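Local coordinates for protein AT-less polyketide synthase (Streptomyces platensis subsp. rosaceus, PDB 4TKT) that probably catalyses decarboxylative Claisen condensation as a ketosynthase domain of the AT-less polyketide synthase that builds isomigrastatin, at residues K86-T90 and Y612-D616; W488-L493 and V515-L521. All blocks are in the same frame, centred on the assembly; numbering follows the deposited sequence.

Contact 1 of 2, residues K86-T90 and Y612-D616; sequences KAAST and YWYTD
Tyr612 lays one face of its ring over the methyl of Ala88. The contact is CH-pi: Ala88 CB lies 4.2 Å from the centroid of the Tyr612 ring, 21° off the ring normal. It joins helix 85-89 of the thiolase-fold ketosynthase to a C-terminal segment that ends in a type I beta turn, Trp613 to Asp616. CG of Tyr612 is anti to its own carbonyl carbon (chi1 -62°), which carries the ring back along the helix, one face against the Ala88 methyl. Phe76 and Pro78 touch both residues. Ser89 OG sits at the edge of the same ring, in its plane, 3.7 Å from Tyr612 CD1.

That hydroxyl is the polar centre of the contact. Ser89 OG donates to Asp616 OD2 at 2.8 Å, and OD2 accepts with its anti lone pair, the one turned away from OD1. Trp613 N also donates to Asp616 OD2, at 2.9 Å and nearly straight (170°), but from above the carboxylate plane. Two donors thus grip one oxygen, and the first and last residues of the turn are tied together. Asp616 N closes the turn on Trp613 O at 3.1 Å.

Outside the two segments, Tyr142 of helix 142-151 gives its hydroxyl hydrogen to Ser89 O and meets the Trp613 ring edge-to-face. Arg96 binds Tyr612 O. The Tyr614 side chain turns from the helix 85-89 end toward Tyr145. Its backbone stays close: Tyr614 CA makes a CA-H...O contact of 3.2 Å with Ser89 O.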
loop_
_atom_site.group_PDB
_atom_site.type_symbol
_atom_site.label_atom_id
_atom_site.label_comp_id
_atom_site.label_asym_id
_atom_site.label_seq_id
_atom_site.Cartn_x
_atom_site.Cartn_y
_atom_site.Cartn_z
ATOM N N LYS A 86 -5.334 22.904 -13.506
ATOM C CA LYS A 86 -6.661 22.889 -14.107
ATOM C C LYS A 86 -7.097 21.459 -14.408
ATOM O O LYS A 86 -8.261 21.104 -14.223
ATOM C CB LYS A 86 -6.689 23.731 -15.385
ATOM N N ALA A 87 -6.157 20.640 -14.865
ATOM C CA ALA A 87 -6.452 19.253 -15.203
ATOM C C ALA A 87 -6.704 18.422 -13.953
ATOM O O ALA A 87 -7.483 17.472 -13.978
ATOM C CB ALA A 87 -5.320 18.650 -16.016
ATOM N N ALA A 88 -6.039 18.789 -12.861
ATOM C CA ALA A 88 -6.179 18.074 -11.596
ATOM C C ALA A 88 -7.606 18.132 -11.059
ATOM O O ALA A 88 -8.088 17.177 -10.454
ATOM C CB ALA A 88 -5.215 18.635 -10.571
ATOM N N SER A 89 -8.277 19.256 -11.285
ATOM C CA SER A 89 -9.611 19.483 -10.742
ATOM C C SER A 89 -10.641 18.482 -11.261
ATOM O O SER A 89 -11.546 18.082 -10.531
ATOM C CB SER A 89 -10.070 20.910 -11.054
ATOM O OG SER A 89 -9.274 21.866 -10.371
ATOM N N THR A 90 -10.499 18.074 -12.518
ATOM C CA THR A 90 -11.449 17.151 -13.130
ATOM C C THR A 90 -10.891 15.737 -13.208
ATOM O O THR A 90 -11.492 14.853 -13.813
ATOM C CB THR A 90 -11.842 17.603 -14.546
ATOM O OG1 THR A 90 -10.660 17.770 -15.338
ATOM C CG2 THR A 90 -12.604 18.918 -14.493
ATOM N N TYR A 612 -8.290 20.070 -4.834
ATOM C CA TYR A 612 -8.801 20.117 -6.200
ATOM C C TYR A 612 -10.086 19.308 -6.337
ATOM O O TYR A 612 -10.158 18.160 -5.900
ATOM C CB TYR A 612 -7.751 19.604 -7.186
ATOM C CG TYR A 612 -6.493 20.432 -7.193
ATOM C CD1 TYR A 612 -6.383 21.555 -8.003
ATOM C CD2 TYR A 612 -5.419 20.103 -6.378
ATOM C CE1 TYR A 612 -5.235 22.322 -8.008
ATOM C CE2 TYR A 612 -4.270 20.862 -6.374
ATOM C CZ TYR A 612 -4.181 21.971 -7.189
ATOM O OH TYR A 612 -3.035 22.729 -7.185
ATOM N N TRP A 613 -11.098 19.913 -6.948
ATOM C CA TRP A 613 -12.383 19.254 -7.131
ATOM C C TRP A 613 -13.019 19.726 -8.439
ATOM O O TRP A 613 -12.632 20.756 -8.984
ATOM C CB TRP A 613 -13.296 19.537 -5.937
ATOM C CG TRP A 613 -14.294 18.451 -5.653
ATOM C CD1 TRP A 613 -15.653 18.550 -5.715
ATOM C CD2 TRP A 613 -14.010 17.101 -5.260
ATOM N NE1 TRP A 613 -16.232 17.350 -5.384
ATOM C CE2 TRP A 613 -15.245 16.443 -5.101
ATOM C CE3 TRP A 613 -12.831 16.386 -5.029
ATOM C CZ2 TRP A 613 -15.335 15.107 -4.722
ATOM C CZ3 TRP A 613 -12.923 15.059 -4.653
ATOM C CH2 TRP A 613 -14.165 14.434 -4.503
ATOM N N TYR A 614 -13.994 18.975 -8.938
ATOM C CA TYR A 614 -14.568 19.243 -10.256
ATOM C C TYR A 614 -15.322 20.574 -10.319
ATOM O O TYR A 614 -15.601 21.086 -11.403
ATOM C CB TYR A 614 -15.502 18.098 -10.669
ATOM C CG TYR A 614 -16.867 18.173 -10.028
ATOM C CD1 TYR A 614 -17.064 17.760 -8.716
ATOM C CD2 TYR A 614 -17.961 18.661 -10.734
ATOM C CE1 TYR A 614 -18.309 17.835 -8.124
ATOM C CE2 TYR A 614 -19.208 18.739 -10.152
ATOM C CZ TYR A 614 -19.378 18.325 -8.848
ATOM O OH TYR A 614 -20.621 18.401 -8.266
ATOM N N THR A 615 -15.653 21.134 -9.161
ATOM C CA THR A 615 -16.414 22.380 -9.123
ATOM C C THR A 615 -15.510 23.606 -9.206
ATOM O O THR A 615 -15.995 24.734 -9.268
ATOM C CB THR A 615 -17.272 22.480 -7.850
ATOM O OG1 THR A 615 -16.464 22.193 -6.704
ATOM C CG2 THR A 615 -18.412 21.488 -7.905
ATOM N N ASP A 616 -14.199 23.379 -9.207
ATOM C CA ASP A 616 -13.232 24.466 -9.302
ATOM C C ASP A 616 -13.444 25.298 -10.568
ATOM O O ASP A 616 -13.433 24.771 -11.682
ATOM C CB ASP A 616 -11.802 23.918 -9.274
ATOM C CG ASP A 616 -11.437 23.284 -7.937
ATOM O OD1 ASP A 616 -12.171 23.502 -6.948
ATOM O OD2 ASP A 616 -10.412 22.570 -7.879
#

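Contact 2 of 2, residues W488-L493 and V515-L521; sequences WSSADL and VSTLPAL. With SO4 (sulfate ion), chain D.
Ser490 turns its hydroxyl to the start of helix 518-530 and takes a hydrogen bond from Leu518 N. Leu518 N to Ser490 OG is 3.0 Å and almost straight (177°). OG lies anti to the Ser490 carbonyl carbon (chi1 -65°), a setting that points it across the contact. Ser490 OG also donates to sulfate O1 at 2.6 Å, and Ser490 N reaches sulfate O3. The sulfate probably comes from the crystallisation liquor. Thr517 is the N-cap of the helix; its OG1 accepts a weak bond from Ala520 N. With an alanine at Ser490 the hydroxyl is gone, and Leu518 N would probably lose this acceptor and the sulfate one of its two bonds from this residue.

Leucines fill the apolar part of the contact. Leu493 CD1 presses on the backbone of Ser516, 3.4 Å from Ser516 C. Leu493 CD2 meets Leu521 CD2 at 3.6 Å, the two side chains running antiparallel as they pass. Leu518, with CG anti to its backbone N (chi1 -173°), sends CD2 to Trp488 CB at 3.8 Å.

The contact lies in the RhiE-like KS-MAT linker region. It brings the 3-10 turn that leads into helix 493-502 against the N-terminus of helix 518-530. Strand 460-466 packs against it: Val460 touches Leu493, Val462 touches Leu521, and Val515 ends strand 509-515 beside it.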
loop_
_atom_site.group_PDB
_atom_site.type_symbol
_atom_site.label_atom_id
_atom_site.label_comp_id
_atom_site.label_asym_id
_atom_site.label_seq_id
_atom_site.Cartn_x
_atom_site.Cartn_y
_atom_site.Cartn_z
ATOM N N TRP A 488 16.595 4.414 16.130
ATOM C CA TRP A 488 17.724 5.021 15.431
ATOM C C TRP A 488 18.902 5.340 16.343
ATOM O O TRP A 488 18.733 5.839 17.457
ATOM C CB TRP A 488 17.282 6.294 14.709
ATOM C CG TRP A 488 16.286 6.048 13.622
ATOM C CD1 TRP A 488 14.982 6.438 13.605
ATOM C CD2 TRP A 488 16.510 5.343 12.395
ATOM N NE1 TRP A 488 14.379 6.027 12.441
ATOM C CE2 TRP A 488 15.297 5.352 11.682
ATOM C CE3 TRP A 488 17.621 4.709 11.830
ATOM C CZ2 TRP A 488 15.161 4.750 10.432
ATOM C CZ3 TRP A 488 17.483 4.112 10.590
ATOM C CH2 TRP A 488 16.265 4.137 9.906
ATOM N N SER A 489 20.099 5.042 15.847
ATOM C CA SER A 489 21.341 5.386 16.525
ATOM C C SER A 489 22.367 5.850 15.497
ATOM O O SER A 489 22.100 5.822 14.296
ATOM C CB SER A 489 21.881 4.193 17.313
ATOM O OG SER A 489 22.191 3.117 16.444
ATOM N N SER A 490 23.538 6.267 15.971
ATOM C CA SER A 490 24.595 6.761 15.091
ATOM C C SER A 490 25.093 5.683 14.137
ATOM O O SER A 490 25.601 5.982 13.056
ATOM C CB SER A 490 25.768 7.303 15.913
ATOM O OG SER A 490 25.385 8.440 16.667
ATOM N N ALA A 491 24.938 4.426 14.539
ATOM C CA ALA A 491 25.390 3.303 13.730
ATOM C C ALA A 491 24.551 3.152 12.463
ATOM O O ALA A 491 24.933 2.435 11.538
ATOM C CB ALA A 491 25.355 2.021 14.544
ATOM N N ASP A 492 23.412 3.837 12.423
ATOM C CA ASP A 492 22.519 3.765 11.274
ATOM C C ASP A 492 22.883 4.783 10.194
ATOM O O ASP A 492 22.363 4.724 9.081
ATOM C CB ASP A 492 21.068 3.979 11.717
ATOM C CG ASP A 492 20.604 2.944 12.727
ATOM O OD1 ASP A 492 20.976 1.761 12.584
ATOM O OD2 ASP A 492 19.869 3.314 13.665
ATOM N N LEU A 493 23.780 5.709 10.523
ATOM C CA LEU A 493 24.126 6.809 9.616
ATOM C C LEU A 493 24.618 6.396 8.219
ATOM O O LEU A 493 24.265 7.049 7.239
ATOM C CB LEU A 493 25.174 7.716 10.266
ATOM C CG LEU A 493 24.634 8.744 11.262
ATOM C CD1 LEU A 493 25.728 9.702 11.679
ATOM C CD2 LEU A 493 23.469 9.502 10.665
ATOM N N VAL A 515 27.911 14.612 8.590
ATOM C CA VAL A 515 27.834 14.304 10.016
ATOM C C VAL A 515 28.443 12.940 10.328
ATOM O O VAL A 515 28.619 12.113 9.435
ATOM C CB VAL A 515 26.375 14.325 10.524
ATOM C CG1 VAL A 515 25.837 15.746 10.557
ATOM C CG2 VAL A 515 25.497 13.439 9.660
ATOM N N SER A 516 28.762 12.713 11.598
ATOM C CA SER A 516 29.303 11.428 12.026
ATOM C C SER A 516 28.509 10.853 13.197
ATOM O O SER A 516 28.637 9.673 13.522
ATOM C CB SER A 516 30.781 11.563 12.403
ATOM O OG SER A 516 30.962 12.477 13.469
ATOM N N THR A 517 27.685 11.689 13.824
ATOM C CA THR A 517 26.817 11.236 14.909
ATOM C C THR A 517 25.366 11.615 14.643
ATOM O O THR A 517 25.086 12.639 14.020
ATOM C CB THR A 517 27.233 11.826 16.271
ATOM O OG1 THR A 517 26.866 13.209 16.328
ATOM C CG2 THR A 517 28.734 11.679 16.493
ATOM N N LEU A 518 24.447 10.785 15.124
ATOM C CA LEU A 518 23.019 11.021 14.933
ATOM C C LEU A 518 22.493 12.298 15.609
ATOM O O LEU A 518 21.696 13.015 15.007
ATOM C CB LEU A 518 22.213 9.815 15.422
ATOM C CG LEU A 518 20.716 9.880 15.115
ATOM C CD1 LEU A 518 20.482 9.911 13.614
ATOM C CD2 LEU A 518 19.981 8.715 15.755
ATOM N N PRO A 519 22.917 12.585 16.859
ATOM C CA PRO A 519 22.417 13.833 17.452
ATOM C C PRO A 519 22.850 15.080 16.686
ATOM O O PRO A 519 22.146 16.090 16.724
ATOM C CB PRO A 519 23.032 13.823 18.855
ATOM C CG PRO A 519 23.258 12.391 19.151
ATOM C CD PRO A 519 23.674 11.792 17.844
ATOM N N ALA A 520 23.990 15.009 16.007
ATOM C CA ALA A 520 24.464 16.122 15.193
ATOM C C ALA A 520 23.593 16.281 13.952
ATOM O O ALA A 520 23.281 17.399 13.543
ATOM C CB ALA A 520 25.915 15.918 14.798
ATOM N N LEU A 521 23.206 15.156 13.359
ATOM C CA LEU A 521 22.341 15.170 12.187
ATOM C C LEU A 521 20.972 15.750 12.530
ATOM O O LEU A 521 20.428 16.555 11.777
ATOM C CB LEU A 521 22.191 13.763 11.608
ATOM C CG LEU A 521 21.237 13.624 10.417
ATOM C CD1 LEU A 521 21.614 14.580 9.297
ATOM C CD2 LEU A 521 21.218 12.194 9.911
HETATM S S SO4 D . 23.697 7.631 19.811
HETATM O O1 SO4 D . 24.937 7.605 19.039
HETATM O O2 SO4 D . 23.398 9.005 20.204
HETATM O O3 SO4 D . 22.605 7.110 18.995
HETATM O O4 SO4 D . 23.854 6.806 21.005
#

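Overall arrangement
Contacts 1 and 2 lie in different parts of the chain, their centres 44 Å apart, and share no helix or strand. Both are partly buried and far from the centre of the chain. Contact 1 ties the C-terminal segment to the ketosynthase across more than 500 residues. Contact 2 is local to the linker region and lies, in sequence, inside the loop that contact 1 closes. Contact 1 relies on a carboxylate shared by two donors and on a tyrosine ring over a methyl. Contact 2 buries more surface, mostly through leucines, and its polar part is a serine at a helix start. Each pairs a helix end with a turn.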